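Side-chain contact in 4-oxalmesaconate hydratase (Pseudomonas putida, PDB 5CGZ), which uses a zinc-dependent active site to hydrate the enol form of oxalomesaconic acid in the third step of gallate degradation: residues A31-C36 with A99-R104. Sequence-based numbering, arbitrary orientation.
Sequences AMHVVC and ADVYRR
In the Rossmann-like alpha/beta layer of this PIG-L family enzyme, strand 31-36 of the parallel part of the sheet meets helix 92-105 through His33 and Val35 on one side and Val101 and Arg104 on the other. The segments run antiparallel, at 175°, with their axes 10.9 Å apart. Val101 CG1 touches both strand residues: it lies at the edge of the His33 imidazole, 3.8 Å from His33 CD2, and meets the valine of the strand tip to tip, 3.9 Å from Val35 CG2. With CG anti to the backbone N (chi1 -174°), the His33 ring stands out from the sheet and reaches the last turns of the helix. A bend at chi3 (79°) turns the Arg104 guanidinium toward the outer end of the His33 ring, bringing NH2 to 3.6 Å from His33 NE2, which lies in the guanidinium plane at its edge. The two planes are nearly perpendicular, so the groups do not stack, and no hydrogen bond joins them. Glu79 on the neighbouring strand 76-80 probably holds them close, since its OE1 accepts a hydrogen bond from His33 NE2 and forms a salt bridge with Arg104 NH2. Ser77 OG hydrogen-bonds to His33 ND1, so both ring nitrogens have partners and the ring's rotation is fixed. Replacing His33 with an alanine would probably leave Glu79 with one partner fewer and open a gap beside Val101 CG1. The valines are buried, whereas Arg104 is exposed. A helix packed antiparallel to the strands on one side of a parallel sheet is typical of a Rossmann-like alpha/beta fold.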
loop_
_atom_site.group_PDB
_atom_site.type_symbol
_atom_site.label_atom_id
_atom_site.label_comp_id
_atom_site.label_asym_id
_atom_site.label_seq_id
_atom_site.Cartn_x
_atom_site.Cartn_y
_atom_site.Cartn_z
ATOM N N ALA A 31 24.933 24.227 13.394
ATOM C CA ALA A 31 24.342 24.492 14.697
ATOM C C ALA A 31 23.120 23.597 14.831
ATOM O O ALA A 31 22.049 23.891 14.287
ATOM C CB ALA A 31 23.966 25.968 14.851
ATOM N N MET A 32 23.300 22.479 15.523
ATOM C CA MET A 32 22.226 21.520 15.703
ATOM C C MET A 32 21.368 21.921 16.891
ATOM O O MET A 32 21.882 22.109 17.990
ATOM C CB MET A 32 22.792 20.113 15.900
ATOM C CG MET A 32 23.584 19.585 14.692
ATOM S SD MET A 32 22.594 19.514 13.174
ATOM C CE MET A 32 21.218 18.490 13.726
ATOM N N HIS A 33 20.064 22.057 16.666
ATOM C CA HIS A 33 19.132 22.377 17.748
ATOM C C HIS A 33 18.092 21.278 17.948
ATOM O O HIS A 33 17.496 20.789 16.984
ATOM C CB HIS A 33 18.416 23.704 17.476
ATOM C CG HIS A 33 17.556 24.156 18.616
ATOM N ND1 HIS A 33 18.064 24.414 19.875
ATOM C CD2 HIS A 33 16.220 24.375 18.699
ATOM C CE1 HIS A 33 17.079 24.779 20.679
ATOM N NE2 HIS A 33 15.949 24.764 19.990
ATOM N N VAL A 34 17.862 20.916 19.203
ATOM C CA VAL A 34 16.888 19.895 19.556
ATOM C C VAL A 34 15.731 20.500 20.348
ATOM O O VAL A 34 15.947 21.200 21.345
ATOM C CB VAL A 34 17.538 18.769 20.385
ATOM C CG1 VAL A 34 16.502 17.737 20.833
ATOM C CG2 VAL A 34 18.636 18.100 19.584
ATOM N N VAL A 35 14.508 20.248 19.892
ATOM C CA VAL A 35 13.325 20.516 20.702
ATOM C C VAL A 35 12.792 19.201 21.274
ATOM O O VAL A 35 12.445 18.290 20.518
ATOM C CB VAL A 35 12.198 21.193 19.902
ATOM C CG1 VAL A 35 10.936 21.287 20.755
ATOM C CG2 VAL A 35 12.619 22.567 19.410
ATOM N N CYS A 36 12.740 19.105 22.603
ATOM C CA CYS A 36 12.064 18.004 23.286
ATOM C C CYS A 36 10.684 18.460 23.727
ATOM O O CYS A 36 10.564 19.296 24.621
ATOM C CB CYS A 36 12.857 17.533 24.499
ATOM S SG CYS A 36 14.502 16.922 24.131
ATOM N N ALA A 99 6.715 26.778 15.227
ATOM C CA ALA A 99 6.960 27.586 14.032
ATOM C C ALA A 99 7.976 28.690 14.319
ATOM O O ALA A 99 8.796 29.025 13.459
ATOM C CB ALA A 99 5.662 28.186 13.500
ATOM N N ASP A 100 7.924 29.255 15.524
ATOM C CA ASP A 100 8.894 30.281 15.908
ATOM C C ASP A 100 10.306 29.697 16.028
ATOM O O ASP A 100 11.283 30.363 15.691
ATOM C CB ASP A 100 8.483 30.951 17.224
ATOM C CG ASP A 100 7.197 31.772 17.089
ATOM O OD1 ASP A 100 6.798 32.106 15.947
ATOM O OD2 ASP A 100 6.587 32.084 18.133
ATOM N N VAL A 101 10.422 28.460 16.506
ATOM C CA VAL A 101 11.728 27.805 16.524
ATOM C C VAL A 101 12.265 27.696 15.099
ATOM O O VAL A 101 13.437 27.988 14.848
ATOM C CB VAL A 101 11.667 26.413 17.182
ATOM C CG1 VAL A 101 13.009 25.686 17.046
ATOM C CG2 VAL A 101 11.278 26.556 18.656
ATOM N N TYR A 102 11.405 27.288 14.163
ATOM C CA TYR A 102 11.793 27.202 12.754
ATOM C C TYR A 102 12.284 28.545 12.228
ATOM O O TYR A 102 13.309 28.620 11.548
ATOM C CB TYR A 102 10.620 26.738 11.885
ATOM C CG TYR A 102 10.476 25.236 11.692
ATOM C CD1 TYR A 102 11.137 24.580 10.655
ATOM C CD2 TYR A 102 9.631 24.484 12.509
ATOM C CE1 TYR A 102 10.984 23.201 10.453
ATOM C CE2 TYR A 102 9.464 23.104 12.313
ATOM C CZ TYR A 102 10.147 22.474 11.285
ATOM O OH TYR A 102 9.990 21.120 11.090
ATOM N N ARG A 103 11.529 29.602 12.519
ATOM C CA ARG A 103 11.875 30.937 12.031
ATOM C C ARG A 103 13.235 31.386 12.590
ATOM O O ARG A 103 14.018 32.030 11.898
ATOM C CB ARG A 103 10.773 31.941 12.396
ATOM C CG ARG A 103 9.480 31.820 11.571
ATOM C CD ARG A 103 9.659 32.450 10.211
ATOM N NE ARG A 103 8.512 32.313 9.316
ATOM C CZ ARG A 103 7.489 33.166 9.250
ATOM N NH1 ARG A 103 7.440 34.224 10.056
ATOM N NH2 ARG A 103 6.506 32.954 8.375
ATOM N N ARG A 104 13.520 31.021 13.834
ATOM C CA ARG A 104 14.778 31.398 14.476
ATOM C C ARG A 104 15.960 30.543 14.006
ATOM O O ARG A 104 17.035 31.052 13.710
ATOM C CB ARG A 104 14.634 31.292 15.997
ATOM C CG ARG A 104 15.874 31.683 16.770
ATOM C CD ARG A 104 15.666 31.516 18.273
ATOM N NE ARG A 104 15.778 30.124 18.709
ATOM C CZ ARG A 104 14.776 29.415 19.226
ATOM N NH1 ARG A 104 13.571 29.962 19.372
ATOM N NH2 ARG A 104 14.976 28.156 19.600
#